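Local atomic coordinates of HTH-type transcriptional regulator TreR (Bacillus subtilis, PDB entry 2OGG), a protein that represses the trehalose operon trePA by binding DNA and binds trehalose-6-phosphate through its effector domain, the part present here. Residues A[13-18]-A[37-42]; A[115-120]-A[134-139]. All coordinates share one frame; numbering follows the deposited sequence.

Contact 1: A[13-18]-A[37-42]; sequences VHKFGL and IWEVIR. With SO4 (sulfate ion), chain C.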
# COMPACT_ATOMS: atom_id res chain seq x y z
N VAL A 13 -28.66 -13.74 -3.21
CA VAL A 13 -28.75 -12.75 -4.28
C VAL A 13 -30.16 -12.20 -4.34
O VAL A 13 -31.08 -12.92 -4.68
CB VAL A 13 -28.39 -13.38 -5.62
CG1 VAL A 13 -28.63 -12.41 -6.74
CG2 VAL A 13 -26.95 -13.84 -5.59
N HIS A 14 -30.32 -10.92 -4.00
CA HIS A 14 -31.65 -10.33 -3.94
C HIS A 14 -32.04 -9.72 -5.26
O HIS A 14 -33.09 -10.02 -5.76
CB HIS A 14 -31.76 -9.29 -2.82
CG HIS A 14 -31.62 -9.88 -1.46
ND1 HIS A 14 -32.66 -10.49 -0.79
CD2 HIS A 14 -30.52 -10.05 -0.67
CE1 HIS A 14 -32.22 -10.97 0.36
NE2 HIS A 14 -30.91 -10.79 0.41
N LYS A 15 -31.22 -8.81 -5.78
CA LYS A 15 -31.45 -8.29 -7.14
C LYS A 15 -30.26 -8.70 -7.98
O LYS A 15 -29.13 -8.61 -7.53
CB LYS A 15 -31.52 -6.77 -7.15
CG LYS A 15 -32.62 -6.17 -6.35
CD LYS A 15 -32.82 -4.73 -6.74
CE LYS A 15 -34.26 -4.29 -6.50
NZ LYS A 15 -34.47 -2.90 -6.98
N PHE A 16 -30.49 -8.85 -9.27
CA PHE A 16 -29.43 -9.14 -10.20
C PHE A 16 -30.01 -8.87 -11.57
O PHE A 16 -31.15 -9.28 -11.87
CB PHE A 16 -29.01 -10.59 -10.07
CG PHE A 16 -28.17 -11.10 -11.20
CD1 PHE A 16 -26.86 -10.71 -11.34
CD2 PHE A 16 -28.60 -12.17 -11.94
CE1 PHE A 16 -26.04 -11.29 -12.29
CE2 PHE A 16 -27.76 -12.77 -12.87
CZ PHE A 16 -26.48 -12.34 -13.02
N GLY A 17 -29.31 -8.07 -12.36
CA GLY A 17 -29.90 -7.59 -13.62
C GLY A 17 -28.95 -6.73 -14.40
O GLY A 17 -27.84 -6.47 -13.94
N LEU A 18 -29.27 -6.58 -15.68
CA LEU A 18 -28.46 -5.84 -16.65
C LEU A 18 -29.39 -4.78 -17.28
O LEU A 18 -30.32 -5.11 -18.02
CB LEU A 18 -27.94 -6.79 -17.73
CG LEU A 18 -27.12 -6.17 -18.88
CD1 LEU A 18 -25.82 -5.57 -18.35
CD2 LEU A 18 -26.80 -7.17 -20.00
N ILE A 37 -25.08 -1.81 -17.58
CA ILE A 37 -24.44 -1.99 -16.30
C ILE A 37 -25.05 -3.20 -15.61
O ILE A 37 -26.26 -3.36 -15.60
CB ILE A 37 -24.69 -0.75 -15.39
CG1 ILE A 37 -24.03 0.50 -15.98
CG2 ILE A 37 -24.17 -0.98 -13.98
CD1 ILE A 37 -22.55 0.34 -16.17
N TRP A 38 -24.21 -4.06 -15.05
CA TRP A 38 -24.70 -5.20 -14.29
C TRP A 38 -24.92 -4.65 -12.89
O TRP A 38 -24.14 -3.80 -12.45
CB TRP A 38 -23.61 -6.25 -14.21
CG TRP A 38 -23.38 -6.99 -15.47
CD1 TRP A 38 -22.23 -7.01 -16.21
CD2 TRP A 38 -24.24 -7.99 -16.03
NE1 TRP A 38 -22.33 -7.96 -17.22
CE2 TRP A 38 -23.53 -8.61 -17.09
CE3 TRP A 38 -25.46 -8.53 -15.64
CZ2 TRP A 38 -24.04 -9.68 -17.80
CZ3 TRP A 38 -25.97 -9.61 -16.36
CH2 TRP A 38 -25.28 -10.16 -17.43
N GLU A 39 -26.05 -4.97 -12.27
CA GLU A 39 -26.26 -4.67 -10.85
C GLU A 39 -26.46 -5.95 -10.06
O GLU A 39 -27.27 -6.79 -10.45
CB GLU A 39 -27.47 -3.78 -10.67
CG GLU A 39 -28.13 -3.93 -9.29
CD GLU A 39 -29.23 -2.89 -9.02
OE1 GLU A 39 -30.27 -2.93 -9.71
OE2 GLU A 39 -29.04 -2.01 -8.14
N VAL A 40 -25.69 -6.15 -9.00
CA VAL A 40 -25.91 -7.32 -8.14
C VAL A 40 -26.06 -6.86 -6.69
O VAL A 40 -25.24 -6.07 -6.19
CB VAL A 40 -24.73 -8.29 -8.19
CG1 VAL A 40 -25.06 -9.59 -7.43
CG2 VAL A 40 -24.33 -8.58 -9.65
N ILE A 41 -27.19 -7.21 -6.08
CA ILE A 41 -27.38 -6.87 -4.69
C ILE A 41 -27.53 -8.14 -3.86
O ILE A 41 -28.44 -8.96 -4.09
CB ILE A 41 -28.56 -5.91 -4.52
CG1 ILE A 41 -28.22 -4.54 -5.12
CG2 ILE A 41 -28.95 -5.77 -3.06
CD1 ILE A 41 -29.42 -3.63 -5.16
N ARG A 42 -26.65 -8.30 -2.89
CA ARG A 42 -26.59 -9.53 -2.08
C ARG A 42 -26.59 -9.21 -0.61
O ARG A 42 -25.97 -8.23 -0.20
CB ARG A 42 -25.31 -10.28 -2.38
CG ARG A 42 -25.27 -10.83 -3.76
CD ARG A 42 -23.92 -11.43 -4.12
NE ARG A 42 -22.87 -10.43 -4.29
CZ ARG A 42 -21.58 -10.74 -4.29
NH1 ARG A 42 -21.20 -11.99 -3.98
NH2 ARG A 42 -20.66 -9.79 -4.38
S SO4 C . -17.25 -11.19 -3.72
O1 SO4 C . -17.04 -9.81 -4.11
O2 SO4 C . -16.11 -12.02 -4.07
O3 SO4 C . -17.38 -11.35 -2.28
O4 SO4 C . -18.44 -11.63 -4.43

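Contact 2: A[115-120]-A[134-139]; sequences MVVVRN and ESRHRL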
# COMPACT_ATOMS: atom_id res chain seq x y z
N MSE A 115 -24.89 2.11 10.03
CA MSE A 115 -24.15 1.10 9.28
C MSE A 115 -22.75 1.62 9.05
O MSE A 115 -22.52 2.83 8.99
CB MSE A 115 -24.78 0.93 7.91
CG MSE A 115 -26.25 0.64 7.90
SE MSE A 115 -26.74 -1.25 7.87
CE MSE A 115 -26.54 -1.62 9.75
N VAL A 116 -21.80 0.70 8.89
CA VAL A 116 -20.50 1.06 8.36
C VAL A 116 -20.55 0.77 6.85
O VAL A 116 -21.10 -0.26 6.45
CB VAL A 116 -19.36 0.29 9.07
CG1 VAL A 116 -17.98 0.61 8.41
CG2 VAL A 116 -19.32 0.67 10.51
N VAL A 117 -20.31 1.81 6.04
CA VAL A 117 -20.41 1.68 4.59
C VAL A 117 -19.06 1.80 3.90
O VAL A 117 -18.42 2.85 3.94
CB VAL A 117 -21.35 2.71 3.95
CG1 VAL A 117 -21.40 2.49 2.44
CG2 VAL A 117 -22.75 2.61 4.54
N VAL A 118 -18.61 0.69 3.33
CA VAL A 118 -17.37 0.67 2.55
C VAL A 118 -17.66 0.80 1.06
O VAL A 118 -18.41 0.01 0.47
CB VAL A 118 -16.58 -0.62 2.79
CG1 VAL A 118 -15.27 -0.56 2.03
CG2 VAL A 118 -16.34 -0.82 4.30
N ARG A 119 -17.13 1.87 0.48
CA ARG A 119 -17.26 2.10 -0.96
C ARG A 119 -15.92 1.95 -1.64
O ARG A 119 -14.96 2.62 -1.28
CB ARG A 119 -17.80 3.48 -1.24
CG ARG A 119 -19.29 3.57 -1.00
CD ARG A 119 -19.75 4.98 -1.31
NE ARG A 119 -21.18 5.13 -1.09
CZ ARG A 119 -21.73 5.59 0.03
NH1 ARG A 119 -20.99 5.78 1.12
NH2 ARG A 119 -23.03 5.68 0.10
N ASN A 120 -15.95 1.30 -2.78
CA ASN A 120 -14.73 0.93 -3.46
C ASN A 120 -14.89 1.15 -4.96
O ASN A 120 -15.90 0.77 -5.55
CB ASN A 120 -14.47 -0.53 -3.14
CG ASN A 120 -13.14 -0.99 -3.56
OD1 ASN A 120 -12.18 -0.22 -3.55
ND2 ASN A 120 -13.01 -2.28 -3.77
N GLU A 134 -20.49 -1.12 -3.00
CA GLU A 134 -20.99 -0.46 -1.79
C GLU A 134 -21.37 -1.56 -0.81
O GLU A 134 -22.21 -2.41 -1.12
CB GLU A 134 -22.22 0.39 -2.08
CG GLU A 134 -22.78 1.00 -0.82
CD GLU A 134 -24.08 1.75 -1.01
OE1 GLU A 134 -24.23 2.46 -2.03
OE2 GLU A 134 -24.89 1.76 -0.05
N SER A 135 -20.58 -1.69 0.25
CA SER A 135 -20.72 -2.80 1.18
C SER A 135 -21.16 -2.27 2.52
O SER A 135 -20.49 -1.43 3.11
CB SER A 135 -19.37 -3.49 1.33
OG SER A 135 -19.52 -4.78 1.89
N ARG A 136 -22.38 -2.61 2.91
CA ARG A 136 -22.99 -2.01 4.11
C ARG A 136 -23.02 -3.00 5.27
O ARG A 136 -23.67 -4.06 5.17
CB ARG A 136 -24.40 -1.53 3.77
CG ARG A 136 -24.44 -0.73 2.48
CD ARG A 136 -25.84 -0.21 2.15
NE ARG A 136 -26.35 0.72 3.16
CZ ARG A 136 -26.18 2.04 3.12
NH1 ARG A 136 -25.47 2.59 2.14
NH2 ARG A 136 -26.72 2.81 4.07
N HIS A 137 -22.30 -2.68 6.35
CA HIS A 137 -22.23 -3.55 7.52
C HIS A 137 -23.00 -3.01 8.70
O HIS A 137 -22.83 -1.85 9.07
CB HIS A 137 -20.79 -3.69 7.98
CG HIS A 137 -19.88 -4.23 6.93
ND1 HIS A 137 -19.45 -3.48 5.86
CD2 HIS A 137 -19.26 -5.44 6.81
CE1 HIS A 137 -18.63 -4.20 5.11
NE2 HIS A 137 -18.48 -5.38 5.68
N ARG A 138 -23.68 -3.90 9.40
CA ARG A 138 -24.11 -3.64 10.75
C ARG A 138 -22.88 -3.38 11.65
O ARG A 138 -21.85 -4.05 11.52
CB ARG A 138 -24.86 -4.85 11.26
CG ARG A 138 -25.91 -4.53 12.31
CD ARG A 138 -26.74 -5.77 12.55
NE ARG A 138 -26.05 -6.75 13.38
CZ ARG A 138 -26.62 -7.85 13.88
NH1 ARG A 138 -27.91 -8.11 13.62
NH2 ARG A 138 -25.90 -8.70 14.59
N LEU A 139 -23.01 -2.45 12.59
CA LEU A 139 -21.84 -1.94 13.30
C LEU A 139 -20.98 -3.01 13.94
O LEU A 139 -19.76 -2.92 13.92
CB LEU A 139 -22.24 -0.89 14.33
CG LEU A 139 -22.54 0.46 13.71
CD1 LEU A 139 -23.77 0.33 12.87
CD2 LEU A 139 -22.74 1.51 14.79

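Contact 1: A[13-18]-A[37-42]
Strands 13-18 and 37-42 run antiparallel, their axes 4.6 Å apart, with G17 and E39 as a hydrogen-bonded pair and L18 and W38 as a non-hydrogen-bonded pair. A classic beta bulge interrupts the register: H14 and K15 both face I41. I41 O accepts two amides, H14 N at 2.7 Å and, more loosely, K15 N at 3.3 Å. I41 N makes an almost straight bond to K15 O.

V13, F16, L18, W38, V40 and R42 share one face of the sheet. L18 sets CD1 over the W38 indole, 4.0 Å from the centroid of the five-membered ring, a CH-pi contact. The F16 ring is nearly parallel to the W38 six-membered ring but slid aside, with little overlap. F16 CD1, at the ring edge, meets V40 CG2 at 3.7 Å. On the other face K15 runs beside I41, CD to CD1 3.9 Å.

V13 CG2 packs on R42 CG. R42 NH1 and NH2 both donate to O4 of a sulfate, probably from the crystallisation liquor. R44, S74, I75 and Y76 also hydrogen-bond it. R42 NH2 forms a salt bridge with D56. The arrangement is a bulged antiparallel edge of the UTRA effector-binding sheet; the sulfate may mark where the effector's phosphate binds.

Contact 2: A[115-120]-A[134-139]
V116 pairs with H137 and V118 with S135 in a beta hairpin of the UTRA domain, formed by strands 114-124 and 129-138. Each is an antiparallel hydrogen-bonded pair. The H137 N to V116 O bond is 2.7 Å, and V118 N reaches S135 O at 2.8 Å. Near one end, L139 CD1 rests 3.5 Å from the backbone N of M115, a selenomethionine.

V117, R119, E134 and R136 share one face of the sheet. V117 splits its branches there. CG1, anti to the backbone N (chi1 -179°), touches E134 CG at 3.8 Å. V117 CG2 sits over a face of the R136 guanidinium, offset toward its rim, 3.6 Å from R136 NH1. R119 lies alongside E134, with R119 NH2 4.0 Å from E134 OE1, but no N-H of R119 points at that oxygen. E134 OE2 instead forms a salt bridge with R136 NH1.

On the other face V118 CG2 approaches H137 CE1, while F142 meets the H137 ring edge to face. S135 OG is hydrogen-bonded to D54.

A second shell sets the charged groups. E97 forms salt bridges with both R119 and R136, which probably eases the repulsion between these two arginines. D103 takes R136 NE. Y132 OH is hydrogen-bonded to both R119 NE and E134 OE1.

How the contacts relate
Both contacts belong to one six-stranded antiparallel sheet, and all four segments lie in the UTRA domain. Their centres are about 17 Å apart, on opposite sides of the chain's centre, and their nearest atoms are about 7 Å apart without touching. Contact 1 closes before contact 2 opens along the chain. Contact 1 joins the outermost strand 11-19 to strand 37-46. Contact 2 joins strands 129-138 and 114-124, next to the other outermost strand, 87-98. Strand 49-59 lies between the two pairs, bonded to 37-46 on one side and to 129-138 on the other. The early and late parts of the chain thus build a single continuous effector-domain sheet.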